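Local coordinates for uncharacterized protein (Pseudomonas syringae pv. tomato, PDB 3K4I), which is of unknown function but belongs to the RraA-like family, assembles as a trimer and carries bound magnesium ions, at residues S15-C20 with R52-A57; H22-S27 with V172-G177; F58-Q63 with T149-V154; V88-G93 with L158-I163. One frame throughout, in Å; residues are numbered along the deposited sequence.

Contact 1. Residues S15-C20 with R52-A57; sequences SVLDEC and RCVGIA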
loop_
_atom_site.group_PDB
_atom_site.type_symbol
_atom_site.label_atom_id
_atom_site.label_comp_id
_atom_site.label_asym_id
_atom_site.label_seq_id
_atom_site.Cartn_x
_atom_site.Cartn_y
_atom_site.Cartn_z
ATOM N N SER C 15 -2.217 -20.963 -26.388
ATOM C CA SER C 15 -1.252 -21.814 -25.661
ATOM C C SER C 15 -0.204 -20.994 -24.919
ATOM O O SER C 15 0.184 -21.339 -23.793
ATOM C CB SER C 15 -0.570 -22.806 -26.606
ATOM O OG SER C 15 0.072 -22.147 -27.693
ATOM N N VAL C 16 0.230 -19.902 -25.554
ATOM C CA VAL C 16 1.214 -18.975 -24.976
ATOM C C VAL C 16 0.593 -18.265 -23.778
ATOM O O VAL C 16 1.226 -18.130 -22.734
ATOM C CB VAL C 16 1.710 -17.969 -26.057
ATOM C CG1 VAL C 16 2.530 -16.815 -25.441
ATOM C CG2 VAL C 16 2.539 -18.689 -27.133
ATOM N N LEU C 17 -0.669 -17.856 -23.914
ATOM C CA LEU C 17 -1.409 -17.261 -22.797
ATOM C C LEU C 17 -1.608 -18.268 -21.661
ATOM O O LEU C 17 -1.448 -17.921 -20.485
ATOM C CB LEU C 17 -2.756 -16.691 -23.277
ATOM C CG LEU C 17 -2.654 -15.550 -24.295
ATOM C CD1 LEU C 17 -3.868 -15.465 -25.235
ATOM C CD2 LEU C 17 -2.423 -14.196 -23.621
ATOM N N ASP C 18 -1.907 -19.521 -22.009
ATOM C CA ASP C 18 -2.132 -20.532 -20.982
ATOM C C ASP C 18 -0.879 -20.770 -20.148
ATOM O O ASP C 18 -0.958 -20.842 -18.917
ATOM C CB ASP C 18 -2.706 -21.832 -21.572
ATOM C CG ASP C 18 -4.085 -21.623 -22.194
ATOM O OD1 ASP C 18 -4.837 -20.760 -21.686
ATOM O OD2 ASP C 18 -4.414 -22.294 -23.191
ATOM N N GLU C 19 0.272 -20.835 -20.819
ATOM C CA GLU C 19 1.564 -20.983 -20.158
ATOM C C GLU C 19 1.826 -19.922 -19.098
ATOM O O GLU C 19 2.423 -20.228 -18.075
ATOM C CB GLU C 19 2.696 -20.932 -21.158
ATOM C CG GLU C 19 2.731 -22.097 -22.112
ATOM C CD GLU C 19 4.024 -22.135 -22.892
ATOM O OE1 GLU C 19 4.995 -22.710 -22.372
ATOM O OE2 GLU C 19 4.064 -21.574 -24.014
ATOM N N CYS C 20 1.381 -18.687 -19.357
ATOM C CA CYS C 20 1.560 -17.552 -18.427
ATOM C C CYS C 20 0.801 -17.666 -17.106
ATOM O O CYS C 20 1.036 -16.894 -16.168
ATOM C CB CYS C 20 1.176 -16.253 -19.130
ATOM S SG CYS C 20 2.477 -15.606 -20.181
ATOM N N ARG C 52 -3.959 -11.846 -9.813
ATOM C CA ARG C 52 -3.042 -11.765 -10.946
ATOM C C ARG C 52 -3.863 -11.812 -12.221
ATOM O O ARG C 52 -5.023 -12.194 -12.199
ATOM C CB ARG C 52 -1.999 -12.907 -10.897
ATOM C CG ARG C 52 -2.594 -14.311 -11.018
ATOM C CD ARG C 52 -1.513 -15.387 -10.826
ATOM N NE ARG C 52 -0.398 -15.298 -11.773
ATOM C CZ ARG C 52 -0.457 -15.652 -13.056
ATOM N NH1 ARG C 52 -1.580 -16.129 -13.572
ATOM N NH2 ARG C 52 0.613 -15.528 -13.834
ATOM N N CYS C 53 -3.286 -11.372 -13.320
ATOM C CA CYS C 53 -3.955 -11.528 -14.614
ATOM C C CYS C 53 -2.970 -11.649 -15.729
ATOM O O CYS C 53 -1.847 -11.094 -15.675
ATOM C CB CYS C 53 -4.956 -10.385 -14.929
ATOM S SG CYS C 53 -4.203 -8.734 -14.890
ATOM N N VAL C 54 -3.448 -12.332 -16.766
ATOM C CA VAL C 54 -2.773 -12.464 -18.039
ATOM C C VAL C 54 -3.774 -12.158 -19.132
ATOM O O VAL C 54 -4.888 -12.698 -19.152
ATOM C CB VAL C 54 -2.256 -13.918 -18.243
ATOM C CG1 VAL C 54 -1.501 -14.008 -19.543
ATOM C CG2 VAL C 54 -1.365 -14.301 -17.072
ATOM N N GLY C 55 -3.406 -11.288 -20.061
ATOM C CA GLY C 55 -4.318 -11.061 -21.203
ATOM C C GLY C 55 -3.748 -10.049 -22.178
ATOM O O GLY C 55 -2.590 -9.617 -22.047
ATOM N N ILE C 56 -4.560 -9.695 -23.167
ATOM C CA ILE C 56 -4.123 -8.862 -24.275
ATOM C C ILE C 56 -4.487 -7.429 -23.981
ATOM O O ILE C 56 -5.630 -7.154 -23.655
ATOM C CB ILE C 56 -4.861 -9.327 -25.559
ATOM C CG1 ILE C 56 -4.608 -10.822 -25.785
ATOM C CG2 ILE C 56 -4.476 -8.468 -26.738
ATOM C CD1 ILE C 56 -3.090 -11.233 -25.928
ATOM N N ALA C 57 -3.527 -6.521 -24.129
ATOM C CA ALA C 57 -3.756 -5.122 -23.820
ATOM C C ALA C 57 -4.827 -4.536 -24.727
ATOM O O ALA C 57 -4.732 -4.656 -25.949
ATOM C CB ALA C 57 -2.452 -4.321 -23.986
#
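Helix 15-19 lies over strand 53-57 with its axis 8.6 Å away at closest and runs roughly antiparallel to it, at 145°, so that Cys20, just past the helix, comes opposite Val54. Val54 is the centre of the packing. Its CG1 stands anti to the backbone N (chi1 -177°) and meets CB of Cys20 at 3.5 Å, while Val54 CG2 rests against the same CB and the carbonyl oxygen of Cys20. One turn earlier, Leu17 lets its CD2 methyl reach down to the strand. That methyl meets CD1 of Ile56 at 3.8 Å, the two side chains crossing at about a right angle, and it also touches Val54 CG1 more loosely, at 4.2 Å. Gly55 lies between these two strand residues, and its CA comes near the same Leu17 methyl.

The polar link lies at the far end. Arg52 brings NH2 to the carbonyl oxygen of Cys20 at 2.7 Å; the N-H points at the oxygen with an angle of 151°, and the nitrogen lies in the plane of the carbonyl. The oxygen sits at the edge of the guanidinium, slightly out of its plane. Arg52 NH2 also makes a weak hydrogen bond to Leu23 O, so one nitrogen gathers two carbonyls of the chain that leaves the helix.

Strand 53-63 is paired on its two edges with strands 85-90 and 170-174. Helix 14-19 covers this part of the sheet, with Leu17 also touching Leu170, and is itself packed against helix 186-207 through Val16, Glu19 and Cys20 on Val190.

Contact 2. Residues H22-S27 with V172-G177; sequences HLDTAS and VCDGSG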
loop_
_atom_site.group_PDB
_atom_site.type_symbol
_atom_site.label_atom_id
_atom_site.label_comp_id
_atom_site.label_asym_id
_atom_site.label_seq_id
_atom_site.Cartn_x
_atom_site.Cartn_y
_atom_site.Cartn_z
ATOM N N HIS C 22 1.379 -19.950 -15.130
ATOM C CA HIS C 22 2.401 -20.455 -14.210
ATOM C C HIS C 22 3.695 -19.653 -14.277
ATOM O O HIS C 22 4.751 -20.138 -13.841
ATOM C CB HIS C 22 2.704 -21.934 -14.494
ATOM C CG HIS C 22 1.478 -22.788 -14.593
ATOM N ND1 HIS C 22 0.891 -23.376 -13.491
ATOM C CD2 HIS C 22 0.729 -23.156 -15.661
ATOM C CE1 HIS C 22 -0.163 -24.074 -13.877
ATOM N NE2 HIS C 22 -0.285 -23.953 -15.188
ATOM N N LEU C 23 3.613 -18.427 -14.811
ATOM C CA LEU C 23 4.773 -17.559 -14.885
ATOM C C LEU C 23 4.562 -16.306 -14.054
ATOM O O LEU C 23 3.498 -15.698 -14.104
ATOM C CB LEU C 23 5.114 -17.183 -16.342
ATOM C CG LEU C 23 5.553 -18.312 -17.276
ATOM C CD1 LEU C 23 5.759 -17.827 -18.718
ATOM C CD2 LEU C 23 6.810 -19.086 -16.771
ATOM N N ASP C 24 5.598 -15.936 -13.306
ATOM C CA ASP C 24 5.613 -14.741 -12.465
ATOM C C ASP C 24 6.101 -13.558 -13.293
ATOM O O ASP C 24 6.850 -13.737 -14.274
ATOM C CB ASP C 24 6.651 -14.933 -11.347
ATOM C CG ASP C 24 6.280 -16.024 -10.354
ATOM O OD1 ASP C 24 7.195 -16.521 -9.673
ATOM O OD2 ASP C 24 5.090 -16.374 -10.222
ATOM N N THR C 25 5.703 -12.352 -12.888
ATOM C CA THR C 25 6.246 -11.139 -13.521
ATOM C C THR C 25 7.766 -11.106 -13.539
ATOM O O THR C 25 8.350 -10.590 -14.503
ATOM C CB THR C 25 5.688 -9.866 -12.873
ATOM O OG1 THR C 25 5.815 -9.964 -11.454
ATOM C CG2 THR C 25 4.194 -9.696 -13.254
ATOM N N ALA C 26 8.415 -11.622 -12.491
ATOM C CA ALA C 26 9.885 -11.655 -12.465
ATOM C C ALA C 26 10.487 -12.477 -13.609
ATOM O O ALA C 26 11.456 -12.046 -14.238
ATOM C CB ALA C 26 10.413 -12.123 -11.100
ATOM N N SER C 27 9.935 -13.669 -13.880
ATOM C CA SER C 27 10.464 -14.496 -14.950
ATOM C C SER C 27 10.325 -13.789 -16.305
ATOM O O SER C 27 11.254 -13.795 -17.116
ATOM C CB SER C 27 9.748 -15.848 -14.998
ATOM O OG SER C 27 9.617 -16.350 -13.671
ATOM N N VAL C 172 1.017 -9.110 -18.136
ATOM C CA VAL C 172 1.034 -10.076 -17.022
ATOM C C VAL C 172 1.270 -9.260 -15.760
ATOM O O VAL C 172 2.187 -8.401 -15.718
ATOM C CB VAL C 172 2.094 -11.165 -17.164
ATOM C CG1 VAL C 172 1.984 -12.168 -15.952
ATOM C CG2 VAL C 172 1.925 -11.923 -18.517
ATOM N N CYS C 173 0.371 -9.449 -14.794
ATOM C CA CYS C 173 0.390 -8.657 -13.572
ATOM C C CYS C 173 0.171 -9.555 -12.382
ATOM O O CYS C 173 -0.659 -10.458 -12.451
ATOM C CB CYS C 173 -0.746 -7.625 -13.595
ATOM S SG CYS C 173 -0.800 -6.626 -15.085
ATOM N N ASP C 174 0.895 -9.274 -11.295
ATOM C CA ASP C 174 0.720 -9.979 -10.025
ATOM C C ASP C 174 1.096 -9.084 -8.847
ATOM O O ASP C 174 1.133 -7.844 -8.984
ATOM C CB ASP C 174 1.501 -11.322 -10.025
ATOM C CG ASP C 174 3.018 -11.158 -10.227
ATOM O OD1 ASP C 174 3.599 -10.064 -10.008
ATOM O OD2 ASP C 174 3.657 -12.160 -10.603
ATOM N N GLY C 175 1.357 -9.685 -7.690
ATOM C CA GLY C 175 1.704 -8.889 -6.491
ATOM C C GLY C 175 2.914 -7.979 -6.647
ATOM O O GLY C 175 3.020 -6.939 -5.955
ATOM N N SER C 176 3.817 -8.337 -7.563
ATOM C CA SER C 176 5.017 -7.532 -7.789
ATOM C C SER C 176 4.812 -6.373 -8.785
ATOM O O SER C 176 5.715 -5.554 -8.978
ATOM C CB SER C 176 6.173 -8.449 -8.223
ATOM O OG SER C 176 6.408 -9.442 -7.226
ATOM N N GLY C 177 3.625 -6.292 -9.385
ATOM C CA GLY C 177 3.313 -5.254 -10.362
ATOM C C GLY C 177 2.967 -5.768 -11.748
ATOM O O GLY C 177 2.563 -6.955 -11.920
HETATM O O HOH W 1 2.450 -14.520 -10.716
#
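Asp174 grips the start of helix 25-33 with both carboxylate oxygens. Its OD1 takes the hydroxyl hydrogen of Thr25 OG1 at 2.6 Å, on the syn side, and OD2 accepts from the backbone N of Thr25 at 3.1 Å in an almost straight bond (178°), the nitrogen lying above the carboxylate plane. The side chains meet tip to tip, Thr25 OG1 being held between the backbone N and the carbonyl carbon (chi1 49°). Ser176 N also donates to OD1, from the face opposite Thr25 OG1, which closes an Asx turn within the type I turn Asp174-Gly177, the hairpin joining strands 170-174 and 177-181. These three bonds, two on OD1 and one on OD2, hold the carboxylate in its rotation. The side chain of Asp24, the N-cap residue, lies about 4 Å from a bound magnesium ion; a water donates to its OD2 and, at 2.7 Å, to Asp174 OD2, and probably eases the repulsion between two acids whose OD2 atoms are 4.5 Å apart. Around this polar centre, Thr25 CG2 packs on the carbonyl oxygens of Val172, at 3.4 Å, and Gly177, with CA of Cys173 beside it. Ser176 OG is bound by Ile125 N of the second subunit, whose Met142 packs on Thr25.

Contact 3. Residues F58-Q63 with T149-V154; sequences FTVQYQ and TQLKAV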
loop_
_atom_site.group_PDB
_atom_site.type_symbol
_atom_site.label_atom_id
_atom_site.label_comp_id
_atom_site.label_asym_id
_atom_site.label_seq_id
_atom_site.Cartn_x
_atom_site.Cartn_y
_atom_site.Cartn_z
ATOM N N PHE C 58 -5.807 -3.863 -24.119
ATOM C CA PHE C 58 -6.740 -3.025 -24.814
ATOM C C PHE C 58 -6.494 -1.658 -24.177
ATOM O O PHE C 58 -6.679 -1.512 -22.960
ATOM C CB PHE C 58 -8.176 -3.472 -24.523
ATOM C CG PHE C 58 -9.214 -2.596 -25.148
ATOM C CD1 PHE C 58 -9.826 -2.997 -26.338
ATOM C CD2 PHE C 58 -9.541 -1.346 -24.590
ATOM C CE1 PHE C 58 -10.782 -2.219 -26.954
ATOM C CE2 PHE C 58 -10.496 -0.521 -25.214
ATOM C CZ PHE C 58 -11.133 -0.979 -26.396
ATOM N N THR C 59 -6.016 -0.722 -24.980
ATOM C CA THR C 59 -5.500 0.549 -24.450
ATOM C C THR C 59 -6.552 1.650 -24.415
ATOM O O THR C 59 -7.431 1.744 -25.289
ATOM C CB THR C 59 -4.284 1.031 -25.250
ATOM O OG1 THR C 59 -4.602 1.080 -26.650
ATOM C CG2 THR C 59 -3.097 0.092 -25.063
ATOM N N VAL C 60 -6.461 2.495 -23.400
ATOM C CA VAL C 60 -7.408 3.602 -23.234
ATOM C C VAL C 60 -6.558 4.810 -22.870
ATOM O O VAL C 60 -5.774 4.741 -21.914
ATOM C CB VAL C 60 -8.365 3.311 -22.050
ATOM C CG1 VAL C 60 -9.403 4.430 -21.926
ATOM C CG2 VAL C 60 -9.038 1.931 -22.225
ATOM N N GLN C 61 -6.705 5.905 -23.622
ATOM C CA GLN C 61 -5.971 7.152 -23.370
ATOM C C GLN C 61 -6.941 8.288 -23.032
ATOM O O GLN C 61 -7.887 8.536 -23.793
ATOM C CB GLN C 61 -5.150 7.532 -24.606
ATOM C CG GLN C 61 -4.426 8.896 -24.464
ATOM C CD GLN C 61 -3.345 8.810 -23.414
ATOM O OE1 GLN C 61 -3.380 9.523 -22.372
ATOM N NE2 GLN C 61 -2.408 7.911 -23.627
ATOM N N TYR C 62 -6.694 8.972 -21.909
ATOM C CA TYR C 62 -7.507 10.115 -21.437
ATOM C C TYR C 62 -6.777 11.418 -21.773
ATOM O O TYR C 62 -5.614 11.397 -22.191
ATOM C CB TYR C 62 -7.769 10.048 -19.918
ATOM C CG TYR C 62 -8.754 8.952 -19.570
ATOM C CD1 TYR C 62 -10.117 9.221 -19.426
ATOM C CD2 TYR C 62 -8.307 7.659 -19.396
ATOM C CE1 TYR C 62 -11.034 8.205 -19.143
ATOM C CE2 TYR C 62 -9.204 6.629 -19.101
ATOM C CZ TYR C 62 -10.569 6.929 -18.984
ATOM O OH TYR C 62 -11.433 5.906 -18.679
ATOM N N GLN C 63 -7.504 12.523 -21.660
ATOM C CA GLN C 63 -6.971 13.863 -21.964
ATOM C C GLN C 63 -7.732 14.887 -21.131
ATOM O O GLN C 63 -8.766 14.573 -20.545
ATOM C CB GLN C 63 -7.111 14.171 -23.459
ATOM C CG GLN C 63 -8.582 14.362 -23.905
ATOM C CD GLN C 63 -8.782 14.535 -25.402
ATOM O OE1 GLN C 63 -9.885 14.322 -25.893
ATOM N NE2 GLN C 63 -7.743 14.951 -26.123
ATOM N N THR C 149 -11.508 14.526 -16.297
ATOM C CA THR C 149 -10.718 13.969 -17.390
ATOM C C THR C 149 -11.716 13.386 -18.379
ATOM O O THR C 149 -12.871 13.197 -18.014
ATOM C CB THR C 149 -9.703 12.899 -16.896
ATOM O OG1 THR C 149 -8.768 12.622 -17.947
ATOM C CG2 THR C 149 -10.394 11.620 -16.456
ATOM N N GLN C 150 -11.308 13.194 -19.639
ATOM C CA GLN C 150 -12.204 12.656 -20.652
ATOM C C GLN C 150 -11.477 11.707 -21.593
ATOM O O GLN C 150 -10.265 11.807 -21.783
ATOM C CB GLN C 150 -12.903 13.768 -21.447
ATOM C CG GLN C 150 -12.045 14.381 -22.511
ATOM C CD GLN C 150 -12.725 15.481 -23.305
ATOM O OE1 GLN C 150 -13.602 16.211 -22.798
ATOM N NE2 GLN C 150 -12.282 15.641 -24.545
ATOM N N LEU C 151 -12.215 10.743 -22.138
ATOM C CA LEU C 151 -11.623 9.825 -23.104
ATOM C C LEU C 151 -11.155 10.546 -24.359
ATOM O O LEU C 151 -11.872 11.404 -24.902
ATOM C CB LEU C 151 -12.639 8.754 -23.509
ATOM C CG LEU C 151 -12.877 7.758 -22.403
ATOM C CD1 LEU C 151 -14.220 7.064 -22.590
ATOM C CD2 LEU C 151 -11.736 6.741 -22.378
ATOM N N LYS C 152 -9.956 10.199 -24.808
ATOM C CA LYS C 152 -9.404 10.728 -26.047
ATOM C C LYS C 152 -9.557 9.656 -27.122
ATOM O O LYS C 152 -10.140 9.909 -28.163
ATOM C CB LYS C 152 -7.929 11.117 -25.918
ATOM C CG LYS C 152 -7.333 11.579 -27.244
ATOM C CD LYS C 152 -5.891 12.075 -27.047
ATOM C CE LYS C 152 -5.464 12.960 -28.206
ATOM N NZ LYS C 152 -4.039 13.419 -28.046
ATOM N N ALA C 153 -9.054 8.468 -26.828
ATOM C CA ALA C 153 -9.007 7.397 -27.822
ATOM C C ALA C 153 -8.783 6.055 -27.143
ATOM O O ALA C 153 -8.174 5.984 -26.084
ATOM C CB ALA C 153 -7.898 7.647 -28.817
ATOM N N VAL C 154 -9.297 4.999 -27.764
ATOM C CA VAL C 154 -8.914 3.641 -27.348
ATOM C C VAL C 154 -8.193 2.912 -28.486
ATOM O O VAL C 154 -8.362 3.237 -29.664
ATOM C CB VAL C 154 -10.102 2.768 -26.821
ATOM C CG1 VAL C 154 -10.795 3.430 -25.629
ATOM C CG2 VAL C 154 -11.112 2.429 -27.931
HETATM O O HOH W 2 -4.664 15.297 -25.670
#
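Strands 58-63 and 150-154 pair antiparallel through their backbones, in a register that changes midway. Gln61 N donates to Ala153 O at 2.9 Å, while Gln61 O accepts from two successive amides, Lys152 N at 2.8 Å and Ala153 N at 3.3 Å, both in the plane of the carbonyl. Beyond this point Gln63 and Gln150 form a reciprocal hydrogen-bonded pair. CA-H...O contacts accompany the pairing, from Val154 CA to Thr59 O and from Tyr62 CA to Gln150 O.

Side-chain polar contacts gather around Gln63. Gln150 NE2 donates to Gln63 OE1 at 3.0 Å; OE1 lies in the plane of the Gln150 amide, but the nitrogen stands above that of Gln63, the two planes being 61° apart. A water accepts from both Gln63 NE2 and Lys152 NZ, and the extended lysine chain crosses the glutamine at about a right angle. Gln150 OE1 is held separately by Asp66 N.

Apolar contacts lie around Val60 and Tyr62. With CG of Tyr62 anti to its carbonyl carbon (chi1 -72°), the ring lies alongside Leu151, whose CD2 sits over one face, 3.9 Å from the centroid and shifted toward the rim, a CH-pi contact; the same methyl is pressed tightly against Val60 CG1, at 3.3 Å. Val60 and Val154 lie side by side, pointing the same way. At the start of segment 58-63, CE2 of Phe58 approaches Val154 CB at 3.7 Å.

Lys152 and Ala153 together facing Gln61 make a classic beta bulge, one extra residue in strand 150-154, which pairs here with the end of the long strand 53-63 in the mixed sheet.

Contact 4. Residues V88-G93 with L158-I163; sequences VSSNSG and LVIDGI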
loop_
_atom_site.group_PDB
_atom_site.type_symbol
_atom_site.label_atom_id
_atom_site.label_comp_id
_atom_site.label_asym_id
_atom_site.label_seq_id
_atom_site.Cartn_x
_atom_site.Cartn_y
_atom_site.Cartn_z
ATOM N N VAL C 88 -5.722 -1.371 -20.249
ATOM C CA VAL C 88 -4.569 -0.598 -19.768
ATOM C C VAL C 88 -4.949 0.830 -20.021
ATOM O O VAL C 88 -5.082 1.221 -21.174
ATOM C CB VAL C 88 -3.258 -0.944 -20.488
ATOM C CG1 VAL C 88 -2.089 -0.070 -19.943
ATOM C CG2 VAL C 88 -2.943 -2.433 -20.329
ATOM N N SER C 89 -5.141 1.589 -18.934
ATOM C CA SER C 89 -5.714 2.924 -18.994
ATOM C C SER C 89 -4.699 3.929 -18.558
ATOM O O SER C 89 -4.079 3.768 -17.493
ATOM C CB SER C 89 -6.946 3.035 -18.089
ATOM O OG SER C 89 -8.030 2.325 -18.652
ATOM N N SER C 90 -4.539 4.958 -19.361
ATOM C CA SER C 90 -3.538 6.001 -19.044
ATOM C C SER C 90 -4.196 7.358 -18.877
ATOM O O SER C 90 -4.835 7.869 -19.791
ATOM C CB SER C 90 -2.390 5.985 -20.068
ATOM O OG SER C 90 -1.354 6.884 -19.670
ATOM N N ASN C 91 -4.007 7.929 -17.687
ATOM C CA ASN C 91 -4.622 9.199 -17.318
ATOM C C ASN C 91 -3.561 10.130 -16.717
ATOM O O ASN C 91 -3.796 10.823 -15.687
ATOM C CB ASN C 91 -5.789 8.955 -16.352
ATOM C CG ASN C 91 -6.582 10.220 -16.050
ATOM O OD1 ASN C 91 -6.722 11.106 -16.912
ATOM N ND2 ASN C 91 -7.081 10.329 -14.815
ATOM N N SER C 92 -2.382 10.124 -17.351
ATOM C CA SER C 92 -1.283 11.024 -16.980
ATOM C C SER C 92 -0.847 10.878 -15.518
ATOM O O SER C 92 -0.428 11.873 -14.865
ATOM C CB SER C 92 -1.699 12.465 -17.254
ATOM O OG SER C 92 -1.997 12.654 -18.617
ATOM N N GLY C 93 -1.010 9.677 -14.972
ATOM C CA GLY C 93 -0.651 9.407 -13.583
ATOM C C GLY C 93 -1.409 10.215 -12.560
ATOM O O GLY C 93 -0.944 10.360 -11.437
ATOM N N LEU C 158 0.179 3.586 -25.919
ATOM C CA LEU C 158 0.372 4.372 -24.693
ATOM C C LEU C 158 1.851 4.417 -24.341
ATOM O O LEU C 158 2.594 3.487 -24.646
ATOM C CB LEU C 158 -0.346 3.745 -23.506
ATOM C CG LEU C 158 -1.800 3.372 -23.722
ATOM C CD1 LEU C 158 -2.318 2.701 -22.472
ATOM C CD2 LEU C 158 -2.686 4.543 -24.158
ATOM N N VAL C 159 2.280 5.495 -23.693
ATOM C CA VAL C 159 3.623 5.472 -23.162
ATOM C C VAL C 159 3.536 5.785 -21.665
ATOM O O VAL C 159 3.102 6.869 -21.266
ATOM C CB VAL C 159 4.580 6.399 -23.914
ATOM C CG1 VAL C 159 5.997 6.215 -23.369
ATOM C CG2 VAL C 159 4.561 6.086 -25.417
ATOM N N ILE C 160 3.905 4.810 -20.843
ATOM C CA ILE C 160 3.801 4.951 -19.376
ATOM C C ILE C 160 5.213 4.834 -18.817
ATOM O O ILE C 160 5.845 3.813 -18.977
ATOM C CB ILE C 160 2.880 3.862 -18.770
ATOM C CG1 ILE C 160 1.429 4.043 -19.255
ATOM C CG2 ILE C 160 2.942 3.837 -17.228
ATOM C CD1 ILE C 160 0.522 2.865 -18.925
ATOM N N ASP C 161 5.700 5.889 -18.171
ATOM C CA ASP C 161 7.074 5.883 -17.636
ATOM C C ASP C 161 8.113 5.465 -18.721
ATOM O O ASP C 161 9.027 4.704 -18.430
ATOM C CB ASP C 161 7.199 4.935 -16.405
ATOM C CG ASP C 161 6.241 5.286 -15.245
ATOM O OD1 ASP C 161 5.503 4.379 -14.742
ATOM O OD2 ASP C 161 6.238 6.452 -14.814
ATOM N N GLY C 162 7.936 5.906 -19.971
ATOM C CA GLY C 162 8.840 5.523 -21.069
ATOM C C GLY C 162 8.657 4.141 -21.688
ATOM O O GLY C 162 9.436 3.751 -22.568
ATOM N N ILE C 163 7.645 3.404 -21.222
ATOM C CA ILE C 163 7.328 2.066 -21.738
ATOM C C ILE C 163 6.123 2.178 -22.643
ATOM O O ILE C 163 5.076 2.632 -22.236
ATOM C CB ILE C 163 7.020 1.073 -20.583
ATOM C CG1 ILE C 163 8.155 1.088 -19.552
ATOM C CG2 ILE C 163 6.779 -0.369 -21.096
ATOM C CD1 ILE C 163 9.474 0.645 -20.140
HETATM O O HOH W 3 -0.081 7.146 -22.333
#
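Leu158 opens the second segment and supplies its closest approach, its CD1 methyl lying 3.4 Å from the carbonyl oxygen of Val88. Chi1 (-50°) sets the leucine CG anti to the carbonyl carbon; CD1 also meets Val88 CG1 at 3.8 Å, the two side chains crossing obliquely, and comes within 4.1 Å of Ser90 CB. One methyl therefore spans the alternate residues Val88 and Ser90, which point to the same side of strand 88-90.

Val159 turns its side chain from this interface but takes part through its backbone: its N donates at 3.2 Å to a water, and that water donates to Ser90 OG at 3.0 Å. The serine hydroxyl is also hydrogen-bonded to Asp119 OD2, on the adjoining parallel strand 115-119.

Strands 88-90 and 158-160 are not paired partners. They cross at 75° with their axes 8.2 Å apart at closest: strand 158-160 belongs to a two-stranded hairpin with 163-165, laid by its side chains over the main sheet, where Leu158 also touches Thr59 and Gln61 of strand 53-63.

Ile160 returns to the interface. Its CD1 reaches Val88 CG1 at 4.1 Å, and its CG1 passes Ser90 OG at 4.0 Å. After it the chain reverses in a type I' turn from Ile160 to Ile163, closed by reciprocal backbone hydrogen bonds between these two residues. In the turn, Asp161 forms a salt bridge with Arg138, and Ile160 packs on the same arginine.

All four contacts reach one mixed sheet, and the long strand 53-63 runs through it, giving its first half to contact 1 and its end to contact 3, whose centres are 24 Å apart. Contacts 1 and 2 lie 11 Å apart and meet where strand 53-63 pairs with strand 170-174; helices 14-19 and 25-33 follow each other there. Contacts 3 and 4, 10 Å apart, join through Val60 O with Ser90 N. Along the chain, the segments of contacts 1 and 2 alternate, as do those of 3 and 4, and contacts 3 and 4 are nested inside the loop closed by contact 2, which brings distant parts of the sequence together beside a magnesium ion and the second subunit.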